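Long-range contact in nicotinamide-nucleotide adenylyltransferase NadR family / Ribosylnicotinamide kinase (Lactococcus lactis subsp. cremoris, PDB 6GYE), which probably phosphorylates nicotinamide riboside with its kinase domain and adenylylates nicotinamide mononucleotide, feeding NAD+ synthesis from the imported vitamin: residues Tyr232-Asn243 and Leu258-Ala269. Sequence-based numbering, arbitrary orientation.
Sequences YARMITGQYDAN and LDTDAIVTRVYA. With NNR (Nicotinamide riboside), chain I.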
# COMPACT_ATOMS: atom_id res chain seq x y z
N TYR A 232 -5.96 -12.14 -24.07
CA TYR A 232 -5.86 -12.51 -22.67
C TYR A 232 -4.72 -11.76 -22.00
O TYR A 232 -4.87 -11.25 -20.89
CB TYR A 232 -5.69 -14.03 -22.53
CG TYR A 232 -7.00 -14.77 -22.70
CD1 TYR A 232 -7.89 -14.91 -21.65
CD2 TYR A 232 -7.35 -15.32 -23.93
CE1 TYR A 232 -9.10 -15.57 -21.79
CE2 TYR A 232 -8.56 -15.99 -24.10
CZ TYR A 232 -9.43 -16.11 -23.02
OH TYR A 232 -10.63 -16.76 -23.17
N ALA A 233 -3.58 -11.64 -22.69
CA ALA A 233 -2.47 -10.89 -22.13
C ALA A 233 -2.88 -9.46 -21.84
O ALA A 233 -2.61 -8.93 -20.75
CB ALA A 233 -1.28 -10.92 -23.08
N ARG A 234 -3.55 -8.82 -22.80
CA ARG A 234 -3.98 -7.44 -22.58
C ARG A 234 -5.03 -7.34 -21.48
O ARG A 234 -5.08 -6.33 -20.77
CB ARG A 234 -4.51 -6.84 -23.89
CG ARG A 234 -3.40 -6.21 -24.74
CD ARG A 234 -3.88 -5.84 -26.12
NE ARG A 234 -2.78 -5.43 -26.98
CZ ARG A 234 -2.53 -4.17 -27.33
NH1 ARG A 234 -3.33 -3.20 -26.92
NH2 ARG A 234 -1.48 -3.90 -28.11
N MET A 235 -5.85 -8.38 -21.30
CA MET A 235 -6.79 -8.38 -20.18
C MET A 235 -6.08 -8.55 -18.84
O MET A 235 -6.54 -8.01 -17.83
CB MET A 235 -7.85 -9.45 -20.38
CG MET A 235 -8.89 -9.03 -21.40
SD MET A 235 -10.17 -10.22 -21.77
CE MET A 235 -9.23 -11.72 -21.68
N ILE A 236 -4.96 -9.27 -18.80
CA ILE A 236 -4.23 -9.39 -17.55
C ILE A 236 -3.74 -8.02 -17.10
O ILE A 236 -4.07 -7.55 -16.00
CB ILE A 236 -3.07 -10.39 -17.68
CG1 ILE A 236 -3.62 -11.79 -17.92
CG2 ILE A 236 -2.20 -10.36 -16.43
CD1 ILE A 236 -2.64 -12.74 -18.54
N THR A 237 -2.97 -7.33 -17.95
CA THR A 237 -2.44 -6.04 -17.52
C THR A 237 -3.54 -4.99 -17.40
O THR A 237 -3.47 -4.11 -16.53
CB THR A 237 -1.33 -5.58 -18.47
OG1 THR A 237 -1.91 -5.24 -19.71
CG2 THR A 237 -0.35 -6.70 -18.73
N GLY A 238 -4.58 -5.09 -18.24
CA GLY A 238 -5.67 -4.13 -18.18
C GLY A 238 -6.45 -4.19 -16.88
O GLY A 238 -6.76 -3.15 -16.28
N GLN A 239 -6.83 -5.39 -16.44
CA GLN A 239 -7.52 -5.51 -15.16
C GLN A 239 -6.61 -5.09 -14.01
O GLN A 239 -7.04 -4.42 -13.06
CB GLN A 239 -8.03 -6.93 -14.94
CG GLN A 239 -8.94 -7.07 -13.72
CD GLN A 239 -10.28 -6.40 -13.92
OE1 GLN A 239 -11.05 -6.79 -14.79
NE2 GLN A 239 -10.56 -5.36 -13.15
N TYR A 240 -5.32 -5.45 -14.08
CA TYR A 240 -4.39 -5.08 -13.02
C TYR A 240 -4.25 -3.57 -12.88
O TYR A 240 -4.25 -3.04 -11.77
CB TYR A 240 -3.02 -5.72 -13.28
CG TYR A 240 -2.05 -5.33 -12.20
CD1 TYR A 240 -2.01 -6.03 -10.98
CD2 TYR A 240 -1.19 -4.25 -12.37
CE1 TYR A 240 -1.13 -5.66 -9.98
CE2 TYR A 240 -0.31 -3.88 -11.37
CZ TYR A 240 -0.28 -4.58 -10.19
OH TYR A 240 0.60 -4.19 -9.22
N ASP A 241 -4.11 -2.86 -14.01
CA ASP A 241 -4.01 -1.40 -13.98
C ASP A 241 -5.29 -0.76 -13.45
O ASP A 241 -5.25 0.21 -12.68
CB ASP A 241 -3.70 -0.86 -15.38
CG ASP A 241 -2.31 -1.25 -15.88
OD1 ASP A 241 -1.47 -1.67 -15.04
OD2 ASP A 241 -2.06 -1.14 -17.11
N ALA A 242 -6.45 -1.27 -13.88
CA ALA A 242 -7.71 -0.74 -13.38
C ALA A 242 -7.81 -0.90 -11.87
O ALA A 242 -8.24 0.02 -11.16
CB ALA A 242 -8.89 -1.45 -14.06
N ASN A 243 -7.41 -2.07 -11.37
CA ASN A 243 -7.48 -2.35 -9.94
C ASN A 243 -6.50 -1.49 -9.14
O ASN A 243 -6.89 -0.91 -8.12
CB ASN A 243 -7.26 -3.84 -9.72
CG ASN A 243 -8.44 -4.67 -10.24
OD1 ASN A 243 -9.47 -4.11 -10.61
ND2 ASN A 243 -8.31 -5.99 -10.24
N LEU A 258 -12.81 -4.82 -5.91
CA LEU A 258 -12.27 -5.14 -7.23
C LEU A 258 -13.19 -6.13 -7.94
O LEU A 258 -13.51 -7.19 -7.39
CB LEU A 258 -10.86 -5.72 -7.11
CG LEU A 258 -9.83 -4.82 -6.42
CD1 LEU A 258 -8.46 -5.50 -6.47
CD2 LEU A 258 -9.79 -3.40 -7.06
N ASP A 259 -13.56 -5.81 -9.18
CA ASP A 259 -14.39 -6.68 -10.01
C ASP A 259 -13.47 -7.57 -10.84
O ASP A 259 -13.04 -7.22 -11.95
CB ASP A 259 -15.32 -5.85 -10.90
CG ASP A 259 -16.47 -6.68 -11.48
OD1 ASP A 259 -16.41 -7.92 -11.37
OD2 ASP A 259 -17.44 -6.09 -12.02
N THR A 260 -13.16 -8.75 -10.28
CA THR A 260 -12.28 -9.78 -10.85
C THR A 260 -10.81 -9.36 -10.89
O THR A 260 -10.47 -8.21 -10.60
CB THR A 260 -12.73 -10.23 -12.27
OG1 THR A 260 -12.34 -9.27 -13.25
CG2 THR A 260 -14.22 -10.44 -12.34
N ASP A 261 -9.94 -10.29 -11.24
CA ASP A 261 -8.50 -10.11 -11.14
C ASP A 261 -7.82 -11.08 -12.11
O ASP A 261 -8.50 -11.70 -12.95
CB ASP A 261 -8.05 -10.37 -9.70
CG ASP A 261 -8.01 -11.84 -9.39
OD1 ASP A 261 -8.89 -12.59 -9.89
OD2 ASP A 261 -7.08 -12.27 -8.69
N ALA A 262 -6.51 -11.29 -11.95
CA ALA A 262 -5.79 -12.15 -12.90
C ALA A 262 -6.15 -13.62 -12.71
O ALA A 262 -6.14 -14.38 -13.69
CB ALA A 262 -4.28 -11.93 -12.78
N ILE A 263 -6.48 -14.05 -11.49
CA ILE A 263 -6.89 -15.44 -11.29
C ILE A 263 -8.14 -15.74 -12.11
O ILE A 263 -8.24 -16.79 -12.76
CB ILE A 263 -7.12 -15.73 -9.79
CG1 ILE A 263 -5.78 -15.68 -9.06
CG2 ILE A 263 -7.79 -17.09 -9.60
CD1 ILE A 263 -5.86 -16.11 -7.66
N VAL A 264 -9.12 -14.84 -12.08
CA VAL A 264 -10.32 -15.01 -12.90
C VAL A 264 -9.94 -15.14 -14.37
O VAL A 264 -10.40 -16.06 -15.07
CB VAL A 264 -11.31 -13.86 -12.66
CG1 VAL A 264 -12.42 -13.87 -13.72
CG2 VAL A 264 -11.89 -13.97 -11.27
N THR A 265 -9.09 -14.24 -14.87
CA THR A 265 -8.66 -14.35 -16.26
C THR A 265 -7.90 -15.65 -16.50
O THR A 265 -8.02 -16.25 -17.57
CB THR A 265 -7.77 -13.17 -16.65
OG1 THR A 265 -8.48 -11.96 -16.40
CG2 THR A 265 -7.39 -13.22 -18.18
N ARG A 266 -7.15 -16.12 -15.49
CA ARG A 266 -6.40 -17.36 -15.64
C ARG A 266 -7.33 -18.56 -15.71
O ARG A 266 -6.98 -19.57 -16.34
CB ARG A 266 -5.41 -17.51 -14.49
CG ARG A 266 -4.37 -18.61 -14.71
CD ARG A 266 -3.35 -18.68 -13.56
NE ARG A 266 -2.35 -19.74 -13.75
CZ ARG A 266 -2.42 -20.94 -13.20
NH1 ARG A 266 -3.44 -21.25 -12.42
NH2 ARG A 266 -1.47 -21.84 -13.42
N VAL A 267 -8.50 -18.49 -15.09
CA VAL A 267 -9.45 -19.58 -15.23
C VAL A 267 -9.96 -19.65 -16.66
O VAL A 267 -9.98 -20.72 -17.27
CB VAL A 267 -10.59 -19.42 -14.21
CG1 VAL A 267 -11.68 -20.43 -14.50
CG2 VAL A 267 -10.07 -19.57 -12.77
N TYR A 268 -10.37 -18.50 -17.23
CA TYR A 268 -10.82 -18.51 -18.62
C TYR A 268 -9.73 -19.00 -19.56
O TYR A 268 -9.98 -19.83 -20.43
CB TYR A 268 -11.31 -17.13 -19.04
CG TYR A 268 -12.65 -16.75 -18.45
CD1 TYR A 268 -13.77 -17.55 -18.67
CD2 TYR A 268 -12.79 -15.61 -17.67
CE1 TYR A 268 -15.00 -17.22 -18.12
CE2 TYR A 268 -14.03 -15.26 -17.13
CZ TYR A 268 -15.13 -16.07 -17.35
OH TYR A 268 -16.35 -15.73 -16.81
N ALA A 269 -8.50 -18.50 -19.37
CA ALA A 269 -7.40 -18.93 -20.23
C ALA A 269 -7.20 -20.43 -20.16
O ALA A 269 -7.04 -21.09 -21.20
CB ALA A 269 -6.11 -18.20 -19.85
O2R NNR I . -1.08 -0.61 -7.55
C2R NNR I . -0.81 -1.52 -6.47
C3R NNR I . 0.62 -1.40 -5.94
O3R NNR I . 1.39 -0.42 -6.65
C4R NNR I . 1.24 -2.77 -6.11
C5R NNR I . 1.69 -3.35 -4.78
O5R NNR I . 2.24 -4.66 -4.98
O4R NNR I . 0.26 -3.64 -6.70
C1R NNR I . -0.97 -2.95 -6.94
N1 NNR I . -2.05 -3.60 -6.20
C2 NNR I . -2.89 -4.42 -6.83
C6 NNR I . -2.18 -3.36 -4.88
C5 NNR I . -3.20 -3.96 -4.15
C4 NNR I . -4.09 -4.82 -4.79
C3 NNR I . -3.93 -5.05 -6.15
C7 NNR I . -4.87 -5.97 -6.87
O7 NNR I . -5.02 -5.84 -8.08
N7 NNR I . -5.51 -6.91 -6.18
O HOH W 1 -7.36 -9.92 -15.57
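Asn-243 meets Leu-258 and Thr-260 where helix 229-247 of the P-loop kinase domain lies against strand 255-259, the outermost strand on one side of a parallel sheet, and the helix after it. The tight part is this polar end. Asn-243 ND2 gives the contact's cross-segment hydrogen bond to Thr-260 O (3.1 Å), in the carbonyl plane and nearly straight at 160°. Its OD1 accepts from Gln-239 NE2, which comes from above the carbonyl plane, and also bonds Ser-209. Leu-258 CD2 packs 3.6 Å from Asn-243 OD1, while CD1 turns to the carboxamide of nicotinamide riboside, 3.3 Å from N7. Tyr-240 OH donates to the riboside ring oxygen O4R at 2.6 Å. With an alanine at Asn-243, Thr-260 O and Gln-239 NE2 would probably each lose a partner, and a gap would open beside Leu-258 CD2. Gln-239, bent at chi2, carries its amide across Thr-260 at about a right angle; OE1 and NE2 are also bonded to Tyr-212 and Glu-210. Asp-259 reaches Lys-193 and Thr-194, consistent with a Walker A loop next door.

The other end packs through carbon contacts. Helices 232-243 and 262-269 run antiparallel (164°) with axes 9.5 Å apart. Thr-265 CG2 approaches the Tyr-232 ring at its edge, in plane, and also touches Ile-236 CG1; Ala-269 CA sits over one face of that ring. The more open side is at Thr-265, which is partly exposed. There a water bridges the helices, donating to Met-235 O and, weakly, to Asp-261 O, and lies 2.5 Å from Thr-265 OG1.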